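Local coordinates for protein cysteine desulfurase (Stenotrophomonas maltophilia, PDB 6WCI) that probably removes sulfur from L-cysteine, using a pyridoxal 5'-phosphate cofactor, to leave L-alanine and pass the sulfur to a carrier, at residues R30-L35 and P57-G62; L45-N50 and G375-S380; N72-R77 and P298-F303; S194-T199 and V354-I359. All coordinates share one frame; numbering follows the deposited sequence. Where two conformers were deposited one is given.

Contact 1 (R30-L35 and P57-G62)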
loop_
_atom_site.group_PDB
_atom_site.type_symbol
_atom_site.label_atom_id
_atom_site.label_comp_id
_atom_site.label_asym_id
_atom_site.label_seq_id
_atom_site.Cartn_x
_atom_site.Cartn_y
_atom_site.Cartn_z
ATOM N N ARG B 30 -12.661 11.837 -23.421
ATOM C CA ARG B 30 -13.659 11.233 -22.539
ATOM C C ARG B 30 -13.979 9.785 -22.921
ATOM O O ARG B 30 -14.352 8.987 -22.056
ATOM C CB ARG B 30 -14.940 12.079 -22.555
ATOM C CG ARG B 30 -16.178 11.395 -21.951
ATOM C CD ARG B 30 -17.433 12.279 -21.964
ATOM N NE ARG B 30 -18.565 11.567 -21.383
ATOM C CZ ARG B 30 -18.966 11.661 -20.120
ATOM N NH1 ARG B 30 -18.351 12.474 -19.254
ATOM N NH2 ARG B 30 -20.012 10.947 -19.728
ATOM N N LEU B 31 -13.872 9.431 -24.201
ATOM C CA LEU B 31 -14.166 8.053 -24.592
ATOM C C LEU B 31 -13.122 7.065 -24.087
ATOM O O LEU B 31 -13.372 5.853 -24.108
ATOM C CB LEU B 31 -14.281 7.939 -26.111
ATOM C CG LEU B 31 -15.350 8.808 -26.779
ATOM C CD1 LEU B 31 -15.381 8.544 -28.276
ATOM C CD2 LEU B 31 -16.714 8.570 -26.157
ATOM N N ASP B 32 -11.968 7.551 -23.632
ATOM C CA ASP B 32 -10.962 6.674 -23.047
ATOM C C ASP B 32 -11.379 6.109 -21.703
ATOM O O ASP B 32 -10.717 5.191 -21.214
ATOM C CB ASP B 32 -9.642 7.425 -22.870
ATOM C CG ASP B 32 -8.863 7.526 -24.149
ATOM O OD1 ASP B 32 -9.048 6.655 -25.020
ATOM O OD2 ASP B 32 -8.074 8.479 -24.286
ATOM N N PHE B 33 -12.442 6.633 -21.093
ATOM C CA PHE B 33 -12.824 6.292 -19.726
ATOM C C PHE B 33 -14.067 5.415 -19.753
ATOM O O PHE B 33 -15.190 5.930 -19.790
ATOM C CB PHE B 33 -13.070 7.570 -18.916
ATOM C CG PHE B 33 -11.828 8.405 -18.718
ATOM C CD1 PHE B 33 -11.374 9.252 -19.723
ATOM C CD2 PHE B 33 -11.113 8.337 -17.527
ATOM C CE1 PHE B 33 -10.220 10.025 -19.543
ATOM C CE2 PHE B 33 -9.962 9.109 -17.328
ATOM C CZ PHE B 33 -9.514 9.952 -18.334
ATOM N N PRO B 34 -13.923 4.087 -19.719
ATOM C CA PRO B 34 -15.085 3.226 -19.994
ATOM C C PRO B 34 -16.182 3.312 -18.947
ATOM O O PRO B 34 -17.348 3.098 -19.293
ATOM C CB PRO B 34 -14.472 1.819 -20.062
ATOM C CG PRO B 34 -13.218 1.906 -19.242
ATOM C CD PRO B 34 -12.698 3.308 -19.462
ATOM N N LEU B 35 -15.865 3.660 -17.694
ATOM C CA LEU B 35 -16.889 3.679 -16.648
ATOM C C LEU B 35 -17.958 4.737 -16.908
ATOM O O LEU B 35 -19.130 4.526 -16.570
ATOM C CB LEU B 35 -16.242 3.906 -15.281
ATOM C CG LEU B 35 -17.153 3.994 -14.045
ATOM C CD1 LEU B 35 -16.438 3.428 -12.839
ATOM C CD2 LEU B 35 -17.634 5.437 -13.744
ATOM N N PRO B 57 -8.475 5.976 -17.196
ATOM C CA PRO B 57 -8.472 5.713 -18.637
ATOM C C PRO B 57 -8.164 4.253 -18.920
ATOM O O PRO B 57 -7.555 3.543 -18.115
ATOM C CB PRO B 57 -7.366 6.627 -19.170
ATOM C CG PRO B 57 -6.448 6.821 -17.999
ATOM C CD PRO B 57 -7.306 6.769 -16.765
ATOM N N VAL B 58 -8.598 3.808 -20.100
ATOM C CA VAL B 58 -8.468 2.402 -20.444
ATOM C C VAL B 58 -7.001 1.989 -20.557
ATOM O O VAL B 58 -6.673 0.814 -20.382
ATOM C CB VAL B 58 -9.249 2.118 -21.736
ATOM C CG1 VAL B 58 -8.459 2.575 -22.963
ATOM C CG2 VAL B 58 -9.602 0.659 -21.799
ATOM N N GLN B 59 -6.101 2.937 -20.841
ATOM C CA GLN B 59 -4.673 2.636 -20.872
ATOM C C GLN B 59 -4.170 2.198 -19.498
ATOM O O GLN B 59 -3.305 1.315 -19.392
ATOM C CB GLN B 59 -3.900 3.863 -21.361
ATOM C CG GLN B 59 -4.177 4.271 -22.802
ATOM C CD GLN B 59 -5.439 5.119 -22.978
ATOM O OE1 GLN B 59 -6.228 5.291 -22.051
ATOM N NE2 GLN B 59 -5.627 5.646 -24.183
ATOM N N VAL B 60 -4.699 2.809 -18.435
ATOM C CA VAL B 60 -4.298 2.454 -17.074
ATOM C C VAL B 60 -4.907 1.123 -16.669
ATOM O O VAL B 60 -4.222 0.246 -16.127
ATOM C CB VAL B 60 -4.707 3.563 -16.093
ATOM C CG1 VAL B 60 -4.574 3.076 -14.659
ATOM C CG2 VAL B 60 -3.872 4.808 -16.334
ATOM N N ILE B 61 -6.210 0.967 -16.907
ATOM C CA ILE B 61 -6.920 -0.248 -16.520
ATOM C C ILE B 61 -6.294 -1.459 -17.200
ATOM O O ILE B 61 -6.036 -2.488 -16.566
ATOM C CB ILE B 61 -8.417 -0.109 -16.864
ATOM C CG1 ILE B 61 -9.070 0.911 -15.937
ATOM C CG2 ILE B 61 -9.134 -1.462 -16.806
ATOM C CD1 ILE B 61 -10.481 1.284 -16.314
ATOM N N GLY B 62 -6.029 -1.345 -18.502
ATOM C CA GLY B 62 -5.397 -2.432 -19.225
ATOM C C GLY B 62 -3.942 -2.648 -18.851
ATOM O O GLY B 62 -3.416 -3.749 -19.022
#
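P57, the N-cap residue of helix 58-70, packs against F33 at the close of a type I beta turn running from R30 to F33, which sets a turn against a helix start. The tight part lies around these two side chains, which run side by side in the same direction. P57 presents CB over the face of the F33 ring, 4.2 Å from the centroid and 20° off the normal, a CH-pi contact; its CD approaches CE2 of F33 at 3.6 Å. The phenyl ring also meets the ring of Y405, and Y312 of helix 300-316 touches P57. The other side is looser. P34 meets I61 tip to tip, with CG of the proline 4.1 Å from CD1 of the isoleucine, and R69 of the second subunit packs on P34 and V58. D32 and Q59 approach without bonding, their carboxylate and amide planes almost perpendicular; the acid instead has a salt bridge from R28 to OD1 and a hydrogen bond between Y312 OH and OD2, while OE1 of Q59 is buried without a partner in the model. Between the two sides, the first turn of the helix is tied to the loop by V58 N, which donates to D32 O over 2.8 Å.

Contact 2 (L45-N50 and G375-S380); sequences LVYFDN and GVAVRS
V46 and V376 stand side by side on one face of a parallel strand pair, Y47 and A377 on the other. V376 has CG1 anti to the backbone N (chi1 177°), which leaves CG2 beside that N to meet CB of V46 at 4.1 Å. On the opposite face the A377 methyl meets the tyrosine obliquely, 4.0 Å from CD1 of Y47, and L45 brings CD1 to 3.5 Å from the carbonyl oxygen of G375, although its CB points away from that strand. The backbone bonds fix this register: V46 N donates to G375 O in a nearly straight bond, yet from well above the carbonyl plane; A377 N donates almost straight to V46 O; and F48 N reaches A377 O at 2.8 Å in a bent bond within the carbonyl plane.

Past the paired residues side chains carry the contact. F48 rests its CB against CG1 of V378 at 3.9 Å and sends its ring away, to meet F414 of helix 408-422. D49 and R379 run side by side in the same direction, with OD1 of the aspartate 3.3 Å from CB of the arginine, but their charged groups do not pair. OD2 of D49 bonds instead to N52 and to H80 of the second subunit, which brings the end of this strand to the dimer partner.

G375 makes the turn into the second strand: its positive phi closes a Schellman motif after helix 364-373. The whole is a parallel strand pair in the small mixed sheet of a class-V, fold-type I pyridoxal-phosphate enzyme.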
loop_
_atom_site.group_PDB
_atom_site.type_symbol
_atom_site.label_atom_id
_atom_site.label_comp_id
_atom_site.label_asym_id
_atom_site.label_seq_id
_atom_site.Cartn_x
_atom_site.Cartn_y
_atom_site.Cartn_z
ATOM N N LEU B 45 -24.940 8.241 -15.800
ATOM C CA LEU B 45 -24.095 8.627 -14.676
ATOM C C LEU B 45 -23.463 9.991 -14.922
ATOM O O LEU B 45 -22.902 10.242 -15.991
ATOM C CB LEU B 45 -22.998 7.589 -14.441
ATOM C CG LEU B 45 -21.928 8.032 -13.446
ATOM C CD1 LEU B 45 -22.530 8.235 -12.076
ATOM C CD2 LEU B 45 -20.784 6.993 -13.405
ATOM N N VAL B 46 -23.543 10.866 -13.928
ATOM C CA VAL B 46 -22.855 12.150 -13.949
ATOM C C VAL B 46 -21.951 12.157 -12.725
ATOM O O VAL B 46 -22.408 12.426 -11.607
ATOM C CB VAL B 46 -23.823 13.339 -13.938
ATOM C CG1 VAL B 46 -23.052 14.640 -13.885
ATOM C CG2 VAL B 46 -24.736 13.308 -15.164
ATOM N N TYR B 47 -20.669 11.856 -12.929
ATOM C CA TYR B 47 -19.736 11.647 -11.824
ATOM C C TYR B 47 -19.063 12.972 -11.484
ATOM O O TYR B 47 -18.085 13.371 -12.116
ATOM C CB TYR B 47 -18.708 10.576 -12.174
ATOM C CG TYR B 47 -17.808 10.235 -11.004
ATOM C CD1 TYR B 47 -18.239 9.376 -10.003
ATOM C CD2 TYR B 47 -16.538 10.791 -10.888
ATOM C CE1 TYR B 47 -17.426 9.064 -8.925
ATOM C CE2 TYR B 47 -15.704 10.473 -9.806
ATOM C CZ TYR B 47 -16.166 9.615 -8.832
ATOM O OH TYR B 47 -15.378 9.310 -7.738
ATOM N N PHE B 48 -19.590 13.655 -10.480
ATOM C CA PHE B 48 -19.053 14.932 -10.017
ATOM C C PHE B 48 -18.413 14.764 -8.643
ATOM O O PHE B 48 -18.483 15.657 -7.795
ATOM C CB PHE B 48 -20.135 16.012 -9.984
ATOM C CG PHE B 48 -20.475 16.607 -11.349
ATOM C CD1 PHE B 48 -19.871 16.148 -12.512
ATOM C CD2 PHE B 48 -21.398 17.636 -11.451
ATOM C CE1 PHE B 48 -20.194 16.707 -13.751
ATOM C CE2 PHE B 48 -21.722 18.199 -12.679
ATOM C CZ PHE B 48 -21.121 17.734 -13.830
ATOM N N ASP B 49 -17.790 13.603 -8.405
ATOM C CA ASP B 49 -17.104 13.321 -7.145
ATOM C C ASP B 49 -15.635 12.976 -7.386
ATOM O O ASP B 49 -15.066 12.096 -6.737
ATOM C CB ASP B 49 -17.803 12.196 -6.382
ATOM C CG ASP B 49 -17.428 12.173 -4.913
ATOM O OD1 ASP B 49 -17.034 13.235 -4.401
ATOM O OD2 ASP B 49 -17.497 11.093 -4.275
ATOM N N ASN B 50 -14.999 13.688 -8.318
ATOM C CA ASN B 50 -13.631 13.367 -8.710
ATOM C C ASN B 50 -12.628 13.694 -7.614
ATOM O O ASN B 50 -11.566 13.067 -7.548
ATOM C CB ASN B 50 -13.270 14.112 -9.983
ATOM C CG ASN B 50 -14.100 13.668 -11.141
ATOM O OD1 ASN B 50 -13.913 12.561 -11.647
ATOM N ND2 ASN B 50 -15.049 14.507 -11.557
ATOM N N GLY B 375 -28.891 10.181 -10.843
ATOM C CA GLY B 375 -27.666 9.731 -11.467
ATOM C C GLY B 375 -26.451 10.581 -11.172
ATOM O O GLY B 375 -25.349 10.228 -11.612
ATOM N N VAL B 376 -26.614 11.680 -10.440
ATOM C CA VAL B 376 -25.524 12.603 -10.157
ATOM C C VAL B 376 -24.794 12.132 -8.909
ATOM O O VAL B 376 -25.405 11.942 -7.853
ATOM C CB VAL B 376 -26.042 14.039 -9.970
ATOM C CG1 VAL B 376 -24.883 14.948 -9.592
ATOM C CG2 VAL B 376 -26.724 14.539 -11.227
ATOM N N ALA B 377 -23.487 11.954 -9.023
ATOM C CA ALA B 377 -22.660 11.561 -7.890
ATOM C C ALA B 377 -21.914 12.789 -7.380
ATOM O O ALA B 377 -21.057 13.342 -8.073
ATOM C CB ALA B 377 -21.689 10.449 -8.280
ATOM N N VAL B 378 -22.264 13.231 -6.179
ATOM C CA VAL B 378 -21.495 14.223 -5.446
ATOM C C VAL B 378 -21.298 13.701 -4.030
ATOM O O VAL B 378 -21.797 12.641 -3.661
ATOM C CB VAL B 378 -22.172 15.614 -5.430
ATOM C CG1 VAL B 378 -22.384 16.128 -6.841
ATOM C CG2 VAL B 378 -23.487 15.558 -4.678
ATOM N N ARG B 379 -20.572 14.469 -3.233
ATOM C CA ARG B 379 -20.265 14.089 -1.865
ATOM C C ARG B 379 -20.696 15.212 -0.939
ATOM O O ARG B 379 -20.345 16.374 -1.168
ATOM C CB ARG B 379 -18.775 13.819 -1.707
ATOM C CG ARG B 379 -18.340 13.461 -0.298
ATOM C CD ARG B 379 -19.076 12.232 0.203
ATOM N NE ARG B 379 -18.406 11.615 1.343
ATOM C CZ ARG B 379 -19.021 10.831 2.223
ATOM N NH1 ARG B 379 -20.320 10.581 2.090
ATOM N NH2 ARG B 379 -18.343 10.308 3.236
ATOM N N SER B 380 -21.433 14.872 0.109
ATOM C CA SER B 380 -21.771 15.835 1.145
ATOM C C SER B 380 -21.192 15.387 2.479
ATOM O O SER B 380 -21.172 14.192 2.787
ATOM C CB SER B 380 -23.276 16.021 1.258
ATOM O OG SER B 380 -23.793 16.559 0.054
#

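Contact 3 (N72-R77 and P298-F303); sequences NANVSR and PNIAGF. With EDO (1,2-ethanediol), chain D.
The loop 72-77 passes the start of helix 300-316 at a distance: its nearest alpha carbons, CA of N74 and CA of I300, are 7.7 Å apart, and side chains bridge the gap. This is a helix N-terminus capped by N299, whose OD1 accepts from G302 N, the donor standing well above the amide plane. I300, in the first turn, reaches tip to tip toward V75: CD1 of the isoleucine lies 3.9 Å from CG1 of the valine. V75 sets CG1 anti to its carbonyl carbon (chi1 -65°), which turns the other methyl, CG2, against the proline, 3.9 Å from CD of P298. Thus one valine fills the angle between the proline and the isoleucine, with T87 of helix 81-101 also touching it. The same CD1 of I300 abuts A73 O at 3.4 Å and passes N74 OD1, which is bound to V75 N on a lone pair at 2.8 Å. The second subunit closes in here: its N52 O accepts from N74 ND2, and its T251 bonds to N299 OD1. On the far side of P298 a 1,2-ethanediol, probably from the crystallisation liquor, accepts a nearly straight bond from N299 N to its O1 of 3.0 Å.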
loop_
_atom_site.group_PDB
_atom_site.type_symbol
_atom_site.label_atom_id
_atom_site.label_comp_id
_atom_site.label_asym_id
_atom_site.label_seq_id
_atom_site.Cartn_x
_atom_site.Cartn_y
_atom_site.Cartn_z
ATOM N N ASN B 72 3.361 -10.988 -14.353
ATOM C CA ASN B 72 3.336 -10.920 -12.901
ATOM C C ASN B 72 4.503 -11.706 -12.304
ATOM O O ASN B 72 4.621 -12.917 -12.516
ATOM C CB ASN B 72 2.001 -11.449 -12.395
ATOM C CG ASN B 72 1.937 -11.518 -10.896
ATOM O OD1 ASN B 72 1.889 -10.492 -10.216
ATOM N ND2 ASN B 72 1.940 -12.740 -10.360
ATOM N N ALA B 73 5.383 -10.991 -11.606
ATOM C CA ALA B 73 6.542 -11.523 -10.894
ATOM C C ALA B 73 7.000 -10.431 -9.937
ATOM O O ALA B 73 6.511 -9.303 -9.995
ATOM C CB ALA B 73 7.663 -11.930 -11.851
ATOM N N ASN B 74 7.933 -10.771 -9.044
ATOM C CA ASN B 74 8.434 -9.777 -8.109
ATOM C C ASN B 74 9.563 -8.975 -8.756
ATOM O O ASN B 74 10.111 -9.357 -9.788
ATOM C CB ASN B 74 8.908 -10.436 -6.806
ATOM C CG ASN B 74 8.608 -9.581 -5.587
ATOM O OD1 ASN B 74 8.788 -8.361 -5.606
ATOM N ND2 ASN B 74 8.127 -10.215 -4.523
ATOM N N VAL B 75 9.929 -7.862 -8.122
ATOM C CA VAL B 75 10.884 -6.917 -8.691
ATOM C C VAL B 75 12.180 -6.932 -7.879
ATOM O O VAL B 75 12.282 -7.575 -6.839
ATOM C CB VAL B 75 10.302 -5.494 -8.773
ATOM C CG1 VAL B 75 9.132 -5.466 -9.751
ATOM C CG2 VAL B 75 9.853 -5.036 -7.400
ATOM N N SER B 76 13.179 -6.197 -8.383
ATOM C CA SER B 76 14.524 -6.056 -7.815
ATOM C C SER B 76 15.325 -7.359 -7.832
ATOM O O SER B 76 14.747 -8.451 -7.787
ATOM C CB SER B 76 14.465 -5.492 -6.387
ATOM O OG SER B 76 15.762 -5.104 -5.945
ATOM N N ARG B 77 16.657 -7.236 -7.872
ATOM C CA ARG B 77 17.554 -8.384 -8.028
ATOM C C ARG B 77 16.954 -9.388 -9.011
ATOM O O ARG B 77 16.923 -10.594 -8.763
ATOM C CB ARG B 77 17.855 -9.053 -6.677
ATOM C CG ARG B 77 19.307 -8.929 -6.181
ATOM C CD ARG B 77 19.825 -10.170 -5.389
ATOM N NE ARG B 77 18.775 -10.880 -4.655
ATOM C CZ ARG B 77 18.972 -11.685 -3.609
ATOM N NH1 ARG B 77 20.194 -11.899 -3.120
ATOM N NH2 ARG B 77 17.925 -12.271 -3.041
ATOM N N PRO B 298 6.681 -4.025 -3.288
ATOM C CA PRO B 298 5.863 -2.847 -3.611
ATOM C C PRO B 298 4.489 -3.234 -4.142
ATOM O O PRO B 298 4.168 -4.400 -4.383
ATOM C CB PRO B 298 6.683 -2.129 -4.688
ATOM C CG PRO B 298 8.076 -2.714 -4.585
ATOM C CD PRO B 298 7.847 -4.143 -4.176
ATOM N N ASN B 299 3.651 -2.215 -4.323
ATOM C CA ASN B 299 2.416 -2.397 -5.086
ATOM C C ASN B 299 2.807 -2.347 -6.557
ATOM O O ASN B 299 2.670 -1.327 -7.234
ATOM C CB ASN B 299 1.390 -1.322 -4.731
ATOM C CG ASN B 299 0.071 -1.509 -5.453
ATOM O OD1 ASN B 299 -0.142 -2.522 -6.118
ATOM N ND2 ASN B 299 -0.820 -0.513 -5.346
ATOM N N ILE B 300 3.328 -3.476 -7.050
ATOM C CA ILE B 300 3.901 -3.511 -8.391
ATOM C C ILE B 300 2.851 -3.160 -9.433
ATOM O O ILE B 300 3.095 -2.356 -10.339
ATOM C CB ILE B 300 4.505 -4.894 -8.695
ATOM C CG1 ILE B 300 5.571 -5.273 -7.666
ATOM C CG2 ILE B 300 5.114 -4.867 -10.054
ATOM C CD1 ILE B 300 6.043 -6.726 -7.814
ATOM N N ALA B 301 1.685 -3.797 -9.349
ATOM C CA ALA B 301 0.656 -3.581 -10.360
ATOM C C ALA B 301 0.143 -2.155 -10.296
ATOM O O ALA B 301 0.028 -1.478 -11.323
ATOM C CB ALA B 301 -0.487 -4.572 -10.166
ATOM N N GLY B 302 -0.153 -1.686 -9.087
ATOM C CA GLY B 302 -0.636 -0.327 -8.928
ATOM C C GLY B 302 0.324 0.705 -9.489
ATOM O O GLY B 302 -0.090 1.645 -10.170
ATOM N N PHE B 303 1.624 0.544 -9.224
ATOM C CA PHE B 303 2.561 1.551 -9.713
ATOM C C PHE B 303 2.823 1.438 -11.211
ATOM O O PHE B 303 3.059 2.461 -11.867
ATOM C CB PHE B 303 3.854 1.507 -8.900
ATOM C CG PHE B 303 3.736 2.271 -7.624
ATOM C CD1 PHE B 303 3.747 3.657 -7.645
ATOM C CD2 PHE B 303 3.509 1.621 -6.423
ATOM C CE1 PHE B 303 3.580 4.386 -6.484
ATOM C CE2 PHE B 303 3.333 2.345 -5.269
ATOM C CZ PHE B 303 3.383 3.731 -5.298
HETATM C C1 EDO D . 5.738 1.125 -3.173
HETATM O O1 EDO D . 4.568 0.302 -3.019
HETATM C C2 EDO D . 6.952 0.556 -2.435
HETATM O O2 EDO D . 6.695 0.344 -1.033
#

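Contact 4 (S194-T199 and V354-I359); sequences SNVLGT and VVSFLI
S356 and V196 make the direct polar link between loop 194-199 and strand 354-359: the serine OG donates to the carbonyl oxygen of V196 over 2.7 Å. With chi1 at -68°, OG lies anti to the serine's own carbonyl carbon, and the donor reaches the V196 carbonyl 24° away from its plane. A second polar link runs through a water, which accepts from S356 N at 2.9 Å and lies 3.2 Å from L197 O, to which it can donate; K351 NZ also makes a weak bond to that oxygen. The hydroxyl of S356 thus holds the V196 carbonyl, and its amide N lies one water away from the next.

Packing accounts for the rest. V354, with CG1 anti to the backbone N, lays that methyl 3.6 Å from N195 O and close to V196 O, while its CB sits 4.0 Å from CA of G198. V196 points its CB away, yet its CG1 still comes to 3.6 Å from OG of S356. G198, with positive phi and no side chain, lets its CA lie against the V354 side chain.

Bonds inside the loop hold its shape. S194 OG accepts from L197 N at 2.8 Å (ST motif) and from V196 N (ST turn), and G198 N returns to S194 O.

In the fold, the loop follows strand 185-191 of the large seven-stranded sheet and precedes helix 203-212, whereas the strand belongs to the smaller sheet, flanked there by strands 342-345 and 397-401. V355 turns from the loop onto helix 318-336, and helix 386-392 packs on V196 and L197.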
loop_
_atom_site.group_PDB
_atom_site.type_symbol
_atom_site.label_atom_id
_atom_site.label_comp_id
_atom_site.label_asym_id
_atom_site.label_seq_id
_atom_site.Cartn_x
_atom_site.Cartn_y
_atom_site.Cartn_z
ATOM N N SER B 194 -6.769 22.956 -2.061
ATOM C CA SER B 194 -7.714 22.509 -1.046
ATOM C C SER B 194 -8.771 21.603 -1.668
ATOM O O SER B 194 -9.380 21.955 -2.685
ATOM C CB SER B 194 -8.368 23.725 -0.377
ATOM O OG SER B 194 -9.592 23.387 0.256
ATOM N N ASN B 195 -8.995 20.439 -1.047
ATOM C CA ASN B 195 -9.996 19.493 -1.528
ATOM C C ASN B 195 -11.424 19.946 -1.256
ATOM O O ASN B 195 -12.358 19.333 -1.783
ATOM C CB ASN B 195 -9.792 18.121 -0.885
ATOM C CG ASN B 195 -10.102 18.130 0.591
ATOM O OD1 ASN B 195 -9.543 18.931 1.345
ATOM N ND2 ASN B 195 -11.018 17.265 1.011
ATOM N N VAL B 196 -11.615 20.968 -0.427
ATOM C CA VAL B 196 -12.933 21.506 -0.108
ATOM C C VAL B 196 -13.163 22.841 -0.804
ATOM O O VAL B 196 -14.181 23.043 -1.472
ATOM C CB VAL B 196 -13.107 21.646 1.424
ATOM C CG1 VAL B 196 -14.380 22.399 1.759
ATOM C CG2 VAL B 196 -13.087 20.278 2.089
ATOM N N LEU B 197 -12.227 23.772 -0.641
ATOM C CA LEU B 197 -12.352 25.112 -1.199
ATOM C C LEU B 197 -11.949 25.185 -2.665
ATOM O O LEU B 197 -12.411 26.078 -3.375
ATOM C CB LEU B 197 -11.485 26.079 -0.392
ATOM C CG LEU B 197 -11.716 26.029 1.115
ATOM C CD1 LEU B 197 -10.547 26.659 1.875
ATOM C CD2 LEU B 197 -13.028 26.718 1.468
ATOM N N GLY B 198 -11.094 24.273 -3.126
ATOM C CA GLY B 198 -10.490 24.392 -4.433
ATOM C C GLY B 198 -9.357 25.390 -4.523
ATOM O O GLY B 198 -8.688 25.441 -5.564
ATOM N N THR B 199 -9.109 26.166 -3.466
ATOM C CA THR B 199 -8.119 27.233 -3.500
ATOM C C THR B 199 -6.762 26.706 -3.948
ATOM O O THR B 199 -6.331 25.627 -3.542
ATOM C CB THR B 199 -7.993 27.879 -2.111
ATOM O OG1 THR B 199 -9.226 28.520 -1.752
ATOM C CG2 THR B 199 -6.882 28.907 -2.096
ATOM N N VAL B 354 -13.225 22.636 -8.142
ATOM C CA VAL B 354 -13.886 22.056 -6.977
ATOM C C VAL B 354 -14.804 23.117 -6.389
ATOM O O VAL B 354 -14.367 24.242 -6.131
ATOM C CB VAL B 354 -12.860 21.562 -5.936
ATOM C CG1 VAL B 354 -13.551 21.102 -4.661
ATOM C CG2 VAL B 354 -12.003 20.450 -6.528
ATOM N N VAL B 355 -16.073 22.768 -6.187
ATOM C CA VAL B 355 -17.073 23.711 -5.690
ATOM C C VAL B 355 -17.801 23.070 -4.517
ATOM O O VAL B 355 -18.567 22.117 -4.704
ATOM C CB VAL B 355 -18.071 24.125 -6.780
ATOM C CG1 VAL B 355 -19.141 25.013 -6.183
ATOM C CG2 VAL B 355 -17.360 24.815 -7.941
ATOM N N SER B 356 -17.570 23.586 -3.313
ATOM C CA SER B 356 -18.348 23.211 -2.143
ATOM C C SER B 356 -19.388 24.299 -1.900
ATOM O O SER B 356 -19.056 25.487 -1.924
ATOM C CB SER B 356 -17.451 23.044 -0.913
ATOM O OG SER B 356 -16.582 21.923 -1.037
ATOM N N PHE B 357 -20.639 23.903 -1.670
ATOM C CA PHE B 357 -21.714 24.887 -1.590
ATOM C C PHE B 357 -22.790 24.437 -0.614
ATOM O O PHE B 357 -22.904 23.255 -0.273
ATOM C CB PHE B 357 -22.344 25.157 -2.966
ATOM C CG PHE B 357 -23.059 23.964 -3.552
ATOM C CD1 PHE B 357 -22.367 23.019 -4.287
ATOM C CD2 PHE B 357 -24.422 23.792 -3.369
ATOM C CE1 PHE B 357 -23.019 21.921 -4.826
ATOM C CE2 PHE B 357 -25.076 22.695 -3.900
ATOM C CZ PHE B 357 -24.374 21.760 -4.631
ATOM N N LEU B 358 -23.580 25.411 -0.171
ATOM C CA LEU B 358 -24.758 25.186 0.648
ATOM C C LEU B 358 -25.937 25.899 0.004
ATOM O O LEU B 358 -25.765 26.807 -0.813
ATOM C CB LEU B 358 -24.568 25.697 2.083
ATOM C CG LEU B 358 -23.713 24.877 3.049
ATOM C CD1 LEU B 358 -23.729 25.540 4.408
ATOM C CD2 LEU B 358 -24.246 23.463 3.146
ATOM N N ILE B 359 -27.143 25.483 0.377
ATOM C CA ILE B 359 -28.365 26.152 -0.060
ATOM C C ILE B 359 -29.284 26.321 1.144
ATOM O O ILE B 359 -29.423 25.405 1.962
ATOM C CB ILE B 359 -29.069 25.375 -1.196
ATOM C CG1 ILE B 359 -28.122 25.196 -2.388
ATOM C CG2 ILE B 359 -30.321 26.102 -1.643
ATOM C CD1 ILE B 359 -28.633 24.270 -3.463
HETATM O O HOH W 1 -15.545 25.708 -3.487
#

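Contacts 1 and 2 cross along the sequence and touch in space, L35 CD2 lying 3.5 Å from L45 CD2; contacts 3 and 4, which also cross, both fall within the long span between 45-50 and 375-380. Contacts 2 and 4 share the smaller mixed sheet, through strands 376-381 and 354-359, with centres about 14 Å apart. Contact 3 lies on the opposite side of the chain's centre from contact 4, their centres about 37 Å apart, though helix 300-316 also runs past contact 1. Contact 4 stays within its own chain, joining a loop that follows a strand of the larger sheet to the smaller sheet. Contacts 1, 2 and 3 combine packing within the chain with contact to the second subunit.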